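Local coordinates for putative citrate lyase, alfa subunit (Streptococcus mutans, PDB 2HJ0), which is a putative alpha subunit of citrate lyase, an alpha/beta protein with two large mixed sheets that assembles from two identical chains, at residues Tyr270-Ser275 and Asp299-Phe304; Phe304-Ile309 and Ser362-Leu367; Gln366-Val371 and Ala406-Leu411. All coordinates share one frame; numbering follows the deposited sequence.

Interaction 1: Tyr270-Ser275 and Asp299-Phe304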
loop_
_atom_site.group_PDB
_atom_site.type_symbol
_atom_site.label_atom_id
_atom_site.label_comp_id
_atom_site.label_asym_id
_atom_site.label_seq_id
_atom_site.Cartn_x
_atom_site.Cartn_y
_atom_site.Cartn_z
ATOM N N TYR A 270 27.142 18.509 -2.380
ATOM C CA TYR A 270 26.394 19.746 -2.522
ATOM C C TYR A 270 26.419 20.221 -3.968
ATOM O O TYR A 270 27.418 20.760 -4.453
ATOM C CB TYR A 270 26.973 20.826 -1.610
ATOM C CG TYR A 270 26.296 22.157 -1.770
ATOM C CD1 TYR A 270 26.926 23.208 -2.415
ATOM C CD2 TYR A 270 25.003 22.349 -1.301
ATOM C CE1 TYR A 270 26.281 24.424 -2.591
ATOM C CE2 TYR A 270 24.345 23.549 -1.467
ATOM C CZ TYR A 270 24.987 24.592 -2.117
ATOM O OH TYR A 270 24.332 25.794 -2.299
ATOM N N LYS A 271 25.302 19.998 -4.649
ATOM C CA LYS A 271 25.128 20.381 -6.042
ATOM C C LYS A 271 23.642 20.287 -6.359
ATOM O O LYS A 271 22.843 19.838 -5.532
ATOM C CB LYS A 271 25.949 19.457 -6.955
ATOM C CG LYS A 271 25.767 17.965 -6.685
ATOM C CD LYS A 271 26.451 17.085 -7.725
ATOM C CE LYS A 271 26.105 15.612 -7.472
ATOM N NZ LYS A 271 26.204 14.708 -8.664
ATOM N N GLU A 272 23.259 20.724 -7.547
ATOM C CA GLU A 272 21.854 20.682 -7.933
ATOM C C GLU A 272 21.245 19.285 -7.723
ATOM O O GLU A 272 21.871 18.284 -8.052
ATOM C CB GLU A 272 21.733 21.093 -9.396
ATOM C CG GLU A 272 20.319 21.196 -9.893
ATOM C CD GLU A 272 19.532 22.243 -9.143
ATOM O OE1 GLU A 272 20.146 23.196 -8.629
ATOM O OE2 GLU A 272 18.293 22.121 -9.087
ATOM N N GLY A 273 20.041 19.235 -7.152
ATOM C CA GLY A 273 19.346 17.975 -6.915
ATOM C C GLY A 273 19.885 17.038 -5.837
ATOM O O GLY A 273 19.805 15.821 -5.976
ATOM N N PHE A 274 20.422 17.597 -4.757
ATOM C CA PHE A 274 20.984 16.797 -3.671
ATOM C C PHE A 274 19.914 16.615 -2.601
ATOM O O PHE A 274 19.047 17.465 -2.452
ATOM C CB PHE A 274 22.215 17.506 -3.086
ATOM C CG PHE A 274 21.875 18.619 -2.144
ATOM C CD1 PHE A 274 21.811 18.383 -0.776
ATOM C CD2 PHE A 274 21.562 19.889 -2.621
ATOM C CE1 PHE A 274 21.438 19.394 0.113
ATOM C CE2 PHE A 274 21.184 20.915 -1.740
ATOM C CZ PHE A 274 21.122 20.666 -0.371
ATOM N N SER A 275 19.976 15.509 -1.864
ATOM C CA SER A 275 18.990 15.232 -0.823
ATOM C C SER A 275 19.588 15.423 0.559
ATOM O O SER A 275 20.806 15.410 0.719
ATOM C CB SER A 275 18.475 13.797 -0.952
ATOM O OG SER A 275 19.545 12.866 -0.915
ATOM N N ASP A 299 22.497 28.859 -7.082
ATOM C CA ASP A 299 21.131 28.698 -7.545
ATOM C C ASP A 299 20.754 27.232 -7.479
ATOM O O ASP A 299 19.828 26.782 -8.158
ATOM C CB ASP A 299 20.989 29.240 -8.966
ATOM C CG ASP A 299 19.548 29.527 -9.337
ATOM O OD1 ASP A 299 18.832 30.120 -8.497
ATOM O OD2 ASP A 299 19.138 29.167 -10.468
ATOM N N ILE A 300 21.482 26.501 -6.635
ATOM C CA ILE A 300 21.264 25.070 -6.466
ATOM C C ILE A 300 19.950 24.774 -5.752
ATOM O O ILE A 300 19.512 25.514 -4.867
ATOM C CB ILE A 300 22.432 24.380 -5.696
ATOM C CG1 ILE A 300 22.408 24.776 -4.227
ATOM C CG2 ILE A 300 23.770 24.731 -6.328
ATOM C CD1 ILE A 300 21.561 23.866 -3.382
ATOM N N LYS A 301 19.324 23.678 -6.161
ATOM C CA LYS A 301 18.060 23.261 -5.589
ATOM C C LYS A 301 18.123 21.781 -5.216
ATOM O O LYS A 301 18.605 20.954 -5.988
ATOM C CB LYS A 301 16.940 23.502 -6.597
ATOM C CG LYS A 301 15.590 23.743 -5.978
ATOM C CD LYS A 301 14.466 23.664 -7.009
ATOM C CE LYS A 301 14.307 22.245 -7.558
ATOM N NZ LYS A 301 13.027 22.045 -8.307
ATOM N N ALA A 302 17.640 21.458 -4.023
ATOM C CA ALA A 302 17.638 20.083 -3.539
ATOM C C ALA A 302 16.427 19.336 -4.100
ATOM O O ALA A 302 15.361 19.924 -4.262
ATOM C CB ALA A 302 17.598 20.079 -2.019
ATOM N N ASN A 303 16.592 18.047 -4.392
ATOM C CA ASN A 303 15.495 17.233 -4.917
ATOM C C ASN A 303 14.451 16.874 -3.852
ATOM O O ASN A 303 13.255 16.883 -4.132
ATOM C CB ASN A 303 16.028 15.946 -5.557
ATOM C CG ASN A 303 16.817 15.084 -4.580
ATOM O OD1 ASN A 303 17.219 13.967 -4.908
ATOM N ND2 ASN A 303 17.047 15.603 -3.374
ATOM N N PHE A 304 14.890 16.538 -2.645
ATOM C CA PHE A 304 13.943 16.219 -1.582
ATOM C C PHE A 304 14.546 16.241 -0.185
ATOM O O PHE A 304 15.758 16.150 -0.012
ATOM C CB PHE A 304 13.276 14.848 -1.814
ATOM C CG PHE A 304 14.193 13.675 -1.580
ATOM C CD1 PHE A 304 14.993 13.186 -2.604
ATOM C CD2 PHE A 304 14.292 13.089 -0.325
ATOM C CE1 PHE A 304 15.873 12.137 -2.380
ATOM C CE2 PHE A 304 15.177 12.039 -0.099
ATOM C CZ PHE A 304 15.962 11.566 -1.127
#
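The Phe274 ring is packed on both faces and at its rim. Ala302 CB sits over one face as a CH-pi contact, 4.0 Å from the centroid of the Phe274 ring and shifted toward the rim. Against the opposite face, also toward the rim, lies CD2 of Tyr270, from the same loop. At the edge, close to the ring plane, Ile300 CD1 comes to 3.4 Å from Phe274 CE2. That methyl also reaches Tyr270, whose side chain crosses the isoleucine at about a right angle: Ile300 CD1 is 3.4 Å from Tyr270 CE2. The Tyr270 hydroxyl bonds mainly to Asp298, and Met295 of helix 282-297 packs on the same group of side chains. Further along, Ser275 CB lies over one face of Phe304, 3.6 Å from the centroid of that ring, while its OG bonds to Gln366 O.

The backbones are also hydrogen-bonded. A type II turn runs from Lys271 to Phe274, with Gly273 at its third position, and Gly273 N donates to Lys301 O. In Glu272, chi1 of -175° sets CG anti to the backbone N and the chain bends at chi2 (62°); OE1 takes the Lys301 N-H at 2.6 Å, the donor lying 42° out of the carboxylate plane. Beyond the turn, Asn303 N bonds to Phe274 O at 3.2 Å. Tyr213 and Pro214 of the second subunit pack on Asn303 and Phe304.

The arrangement belongs to a beta-alpha-beta unit: the segments comprise the loops before, and the first residues of, the neighbouring parallel strands 275-277 and 302-305, which helix 282-297 connects, and the contact joins the loop before 275-277 to the start of 302-305.

Interaction 2: Phe304-Ile309 and Ser362-Leu367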
loop_
_atom_site.group_PDB
_atom_site.type_symbol
_atom_site.label_atom_id
_atom_site.label_comp_id
_atom_site.label_asym_id
_atom_site.label_seq_id
_atom_site.Cartn_x
_atom_site.Cartn_y
_atom_site.Cartn_z
ATOM N N PHE A 304 14.890 16.538 -2.645
ATOM C CA PHE A 304 13.943 16.219 -1.582
ATOM C C PHE A 304 14.546 16.241 -0.185
ATOM O O PHE A 304 15.758 16.150 -0.012
ATOM C CB PHE A 304 13.276 14.848 -1.814
ATOM C CG PHE A 304 14.193 13.675 -1.580
ATOM C CD1 PHE A 304 14.993 13.186 -2.604
ATOM C CD2 PHE A 304 14.292 13.089 -0.325
ATOM C CE1 PHE A 304 15.873 12.137 -2.380
ATOM C CE2 PHE A 304 15.177 12.039 -0.099
ATOM C CZ PHE A 304 15.962 11.566 -1.127
ATOM N N ALA A 305 13.665 16.378 0.798
ATOM C CA ALA A 305 14.028 16.379 2.202
ATOM C C ALA A 305 13.281 15.180 2.827
ATOM O O ALA A 305 12.194 14.797 2.367
ATOM C CB ALA A 305 13.596 17.674 2.841
ATOM N N LEU A 306 13.856 14.598 3.875
ATOM C CA LEU A 306 13.256 13.433 4.513
ATOM C C LEU A 306 13.088 13.539 6.016
ATOM O O LEU A 306 13.304 14.586 6.618
ATOM C CB LEU A 306 14.116 12.209 4.203
ATOM C CG LEU A 306 13.656 10.837 4.679
ATOM C CD1 LEU A 306 12.318 10.509 4.039
ATOM C CD2 LEU A 306 14.706 9.789 4.312
ATOM N N GLY A 307 12.672 12.426 6.607
ATOM C CA GLY A 307 12.527 12.323 8.049
ATOM C C GLY A 307 11.271 12.825 8.714
ATOM O O GLY A 307 10.148 12.622 8.242
ATOM N N GLY A 308 11.507 13.411 9.882
ATOM C CA GLY A 308 10.463 14.006 10.669
ATOM C C GLY A 308 10.535 15.426 10.169
ATOM O O GLY A 308 11.544 16.116 10.345
ATOM N N ILE A 309 9.466 15.838 9.508
ATOM C CA ILE A 309 9.373 17.151 8.925
ATOM C C ILE A 309 9.026 18.194 9.964
ATOM O O ILE A 309 8.368 17.885 10.947
ATOM C CB ILE A 309 8.317 17.126 7.830
ATOM C CG1 ILE A 309 8.637 15.981 6.865
ATOM C CG2 ILE A 309 8.248 18.470 7.127
ATOM C CD1 ILE A 309 10.061 15.994 6.309
ATOM N N SER A 362 15.031 1.555 0.321
ATOM C CA SER A 362 14.527 2.560 1.242
ATOM C C SER A 362 14.909 3.962 0.783
ATOM O O SER A 362 15.906 4.128 0.093
ATOM C CB SER A 362 15.124 2.323 2.615
ATOM O OG SER A 362 16.498 2.678 2.588
ATOM N N VAL A 363 14.143 4.973 1.188
ATOM C CA VAL A 363 14.455 6.332 0.761
ATOM C C VAL A 363 15.784 6.835 1.330
ATOM O O VAL A 363 16.545 7.514 0.635
ATOM C CB VAL A 363 13.323 7.334 1.121
ATOM C CG1 VAL A 363 12.023 6.914 0.452
ATOM C CG2 VAL A 363 13.133 7.395 2.623
ATOM N N ILE A 364 16.085 6.493 2.575
ATOM C CA ILE A 364 17.338 6.950 3.167
ATOM C C ILE A 364 18.541 6.443 2.364
ATOM O O ILE A 364 19.682 6.890 2.542
ATOM C CB ILE A 364 17.486 6.461 4.606
ATOM C CG1 ILE A 364 17.518 4.927 4.609
ATOM C CG2 ILE A 364 16.374 7.035 5.456
ATOM C CD1 ILE A 364 17.976 4.309 5.917
ATOM N N ASN A 365 18.277 5.486 1.485
ATOM C CA ASN A 365 19.318 4.928 0.640
ATOM C C ASN A 365 19.640 5.920 -0.481
ATOM O O ASN A 365 20.645 5.790 -1.186
ATOM C CB ASN A 365 18.836 3.614 0.056
ATOM C CG ASN A 365 19.930 2.588 -0.028
ATOM O OD1 ASN A 365 19.655 1.389 -0.080
ATOM N ND2 ASN A 365 21.186 3.046 -0.039
ATOM N N GLN A 366 18.773 6.917 -0.632
ATOM C CA GLN A 366 18.969 7.932 -1.640
ATOM C C GLN A 366 19.317 9.242 -0.969
ATOM O O GLN A 366 19.334 10.295 -1.595
ATOM C CB GLN A 366 17.705 8.084 -2.473
ATOM C CG GLN A 366 17.273 6.784 -3.124
ATOM C CD GLN A 366 18.351 6.187 -3.999
ATOM O OE1 GLN A 366 18.412 4.971 -4.182
ATOM N NE2 GLN A 366 19.203 7.042 -4.555
ATOM N N LEU A 367 19.624 9.169 0.312
ATOM C CA LEU A 367 19.960 10.353 1.067
ATOM C C LEU A 367 21.449 10.717 0.930
ATOM O O LEU A 367 22.316 9.876 1.159
ATOM C CB LEU A 367 19.591 10.091 2.521
ATOM C CG LEU A 367 19.591 11.247 3.508
ATOM C CD1 LEU A 367 18.658 12.363 3.041
ATOM C CD2 LEU A 367 19.159 10.708 4.864
#
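Val363 opens the contact with its CG2 methyl, which faces the forked end of Leu306: it lies 3.3 Å from Leu306 CD2 and 3.5 Å from Leu306 CD1. CG of Leu306 is anti to the backbone N (chi1 -176°), and its two methyls make the contact. Val363 begins a single turn of 3-10 helix, and its carbonyl oxygen accepts the Gln366 N-H, closing that turn.

Ile364 points its CB away from 304-309, yet its CG2 branch still arrives 3.4 Å from Leu306 CD2. One leucine methyl thus touches both the valine and the isoleucine. Asn365 faces elsewhere, toward the second subunit, where Tyr175 packs on it.

At Gln366 the partner becomes Phe304. Gln366 O stands 3.6 Å from Phe304 CZ, approaching the ring obliquely, and Gln366 CB is 4.1 Å from the same CZ. The remainder of the glutamine side chain bends away at chi2 (-57°), leaving CB as its point of contact. The carbonyl oxygen has a polar partner as well, the hydroxyl of Ser275. Leu367, whose N-H bonds to Ile364 O at 3.2 Å, packs on Gln277.

The short turn therefore packs against Phe304 and Leu306, with strand 275-277 flanking it near Phe304 and Leu367. Leu326 of strand 322-327 touches both Leu306 and Val363. From helix 351-355, Met353 touches Val363, Tyr354 touches Leu306 and Ile364, and Ala355 touches Ile364.

Interaction 3: Gln366-Val371 and Ala406-Leu411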
loop_
_atom_site.group_PDB
_atom_site.type_symbol
_atom_site.label_atom_id
_atom_site.label_comp_id
_atom_site.label_asym_id
_atom_site.label_seq_id
_atom_site.Cartn_x
_atom_site.Cartn_y
_atom_site.Cartn_z
ATOM N N GLN A 366 18.773 6.917 -0.632
ATOM C CA GLN A 366 18.969 7.932 -1.640
ATOM C C GLN A 366 19.317 9.242 -0.969
ATOM O O GLN A 366 19.334 10.295 -1.595
ATOM C CB GLN A 366 17.705 8.084 -2.473
ATOM C CG GLN A 366 17.273 6.784 -3.124
ATOM C CD GLN A 366 18.351 6.187 -3.999
ATOM O OE1 GLN A 366 18.412 4.971 -4.182
ATOM N NE2 GLN A 366 19.203 7.042 -4.555
ATOM N N LEU A 367 19.624 9.169 0.312
ATOM C CA LEU A 367 19.960 10.353 1.067
ATOM C C LEU A 367 21.449 10.717 0.930
ATOM O O LEU A 367 22.316 9.876 1.159
ATOM C CB LEU A 367 19.591 10.091 2.521
ATOM C CG LEU A 367 19.591 11.247 3.508
ATOM C CD1 LEU A 367 18.658 12.363 3.041
ATOM C CD2 LEU A 367 19.159 10.708 4.864
ATOM N N ASP A 368 21.754 11.959 0.552
ATOM C CA ASP A 368 23.153 12.372 0.416
ATOM C C ASP A 368 23.772 12.793 1.743
ATOM O O ASP A 368 24.955 12.554 1.986
ATOM C CB ASP A 368 23.323 13.536 -0.578
ATOM C CG ASP A 368 22.955 13.162 -1.998
ATOM O OD1 ASP A 368 23.317 12.041 -2.444
ATOM O OD2 ASP A 368 22.316 14.004 -2.674
ATOM N N ILE A 369 22.992 13.431 2.605
ATOM C CA ILE A 369 23.555 13.851 3.879
ATOM C C ILE A 369 22.499 13.951 4.980
ATOM O O ILE A 369 21.339 14.258 4.724
ATOM C CB ILE A 369 24.322 15.201 3.706
ATOM C CG1 ILE A 369 25.222 15.443 4.901
ATOM C CG2 ILE A 369 23.343 16.367 3.554
ATOM C CD1 ILE A 369 24.494 16.048 6.091
ATOM N N CYS A 370 22.905 13.646 6.204
ATOM C CA CYS A 370 22.011 13.735 7.335
ATOM C C CYS A 370 22.743 14.431 8.487
ATOM O O CYS A 370 23.963 14.292 8.649
ATOM C CB CYS A 370 21.522 12.341 7.765
ATOM S SG CYS A 370 22.818 11.231 8.460
ATOM N N VAL A 371 21.982 15.189 9.274
ATOM C CA VAL A 371 22.504 15.924 10.415
ATOM C C VAL A 371 21.861 15.330 11.666
ATOM O O VAL A 371 20.664 15.470 11.881
ATOM C CB VAL A 371 22.151 17.423 10.284
ATOM C CG1 VAL A 371 22.800 18.217 11.411
ATOM C CG2 VAL A 371 22.613 17.951 8.922
ATOM N N ALA A 406 22.919 4.742 5.837
ATOM C CA ALA A 406 22.527 4.943 4.459
ATOM C C ALA A 406 23.108 6.192 3.831
ATOM O O ALA A 406 23.589 6.152 2.698
ATOM C CB ALA A 406 21.036 4.966 4.352
ATOM N N ALA A 407 23.077 7.298 4.564
ATOM C CA ALA A 407 23.579 8.578 4.064
ATOM C C ALA A 407 25.006 8.508 3.512
ATOM O O ALA A 407 25.845 7.771 4.021
ATOM C CB ALA A 407 23.496 9.619 5.168
ATOM N N LYS A 408 25.258 9.270 2.454
ATOM C CA LYS A 408 26.563 9.312 1.826
ATOM C C LYS A 408 27.502 9.935 2.824
ATOM O O LYS A 408 28.666 9.576 2.907
ATOM C CB LYS A 408 26.556 10.212 0.595
ATOM C CG LYS A 408 25.598 9.841 -0.516
ATOM C CD LYS A 408 26.025 8.601 -1.248
ATOM C CE LYS A 408 25.281 8.510 -2.570
ATOM N NZ LYS A 408 23.798 8.530 -2.387
HETATM N N MSE A 409 27.001 10.911 3.566
HETATM C CA MSE A 409 27.824 11.582 4.561
HETATM C C MSE A 409 27.025 11.911 5.810
HETATM O O MSE A 409 26.102 12.729 5.784
HETATM C CB MSE A 409 28.429 12.851 3.975
HETATM C CG MSE A 409 29.263 13.639 4.959
HETATM SE SE MSE A 409 30.013 15.198 4.091
HETATM C CE MSE A 409 28.455 16.316 4.074
ATOM N N SER A 410 27.402 11.262 6.905
ATOM C CA SER A 410 26.742 11.445 8.186
ATOM C C SER A 410 27.401 12.490 9.067
ATOM O O SER A 410 28.597 12.413 9.350
ATOM C CB SER A 410 26.696 10.118 8.940
ATOM O OG SER A 410 25.689 9.281 8.412
ATOM N N LEU A 411 26.613 13.469 9.504
ATOM C CA LEU A 411 27.123 14.506 10.389
ATOM C C LEU A 411 26.512 14.343 11.762
ATOM O O LEU A 411 25.300 14.203 11.896
ATOM C CB LEU A 411 26.781 15.899 9.870
ATOM C CG LEU A 411 27.909 16.635 9.162
ATOM C CD1 LEU A 411 28.267 15.865 7.895
ATOM C CD2 LEU A 411 27.478 18.055 8.832
#
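Leu367 O takes the Lys408 N-H at 3.3 Å, and the Ala407 CA-H points at the same oxygen. One residue on, Asp368 O accepts a weak bond from Met409 N. The pairing then becomes regular: Cys370 N gives a weak bond to Met409 O at 3.4 Å, and Cys370 O receives the Leu411 N-H at 2.9 Å. Cys370 thus uses both its backbone groups on this neighbour, while Ile369 and Val371 each make a backbone bond with Gln277.

This is parallel beta pairing, strand 369-371 beside strand 409-411, their axes 5.0 Å apart and 9° from parallel, inside a mixed sheet in which 369-372 lies between 275-277 and 409-413. Ser410 looks outward to the next strand: its N-H bonds to Asp439 OD2, and the backbone joins Asp439 and Val440. The Ser410 hydroxyl turns back to Ala404 O, in helix 400-406.

Ahead of the strands, Asp368 and Lys408 lie side by side, pointing the same way. Lys408 CG is anti to the carbonyl carbon (chi1 -59°), and the chain, bent at chi2 and chi4, brings NZ to 3.5 Å from Asp368 OD1, a salt bridge. Asp368 OD2 has a hydrogen-bond partner outside the two segments, Asp368 N bonds to Ser275 OG, and Lys408 O accepts a hydrogen bond from Arg453 NH1.

Side chains divide between the sheet's faces. Ile369 and Met409, a selenomethionine, run alongside each other, CG1 of Ile369 3.4 Å from CE of Met409; Val371 and Leu411 share that face, with Ile264 of helix 251-265 packing on Ile369, Val371 and Leu411. On the other face Cys370 SG touches Ala407 CB at 3.7 Å.

The three contacts run in series along the chain and all reach the same mixed sheet. Interaction 1 joins the loop before strand 275-277 to the start of strand 302-305; interaction 2 continues from Phe304 to the turn at 362-367; interaction 3 starts from that turn's last residues and adds strand 409-413. Centres are about 13 Å apart between interactions 1 and 2 and between 1 and 3, and about 9 Å between 2 and 3. Ser275 OG ties them together, probably bonding both Gln366 O and Asp368 N. All three contacts have residues packed on the second subunit, so this region lies beside the interface between the two chains.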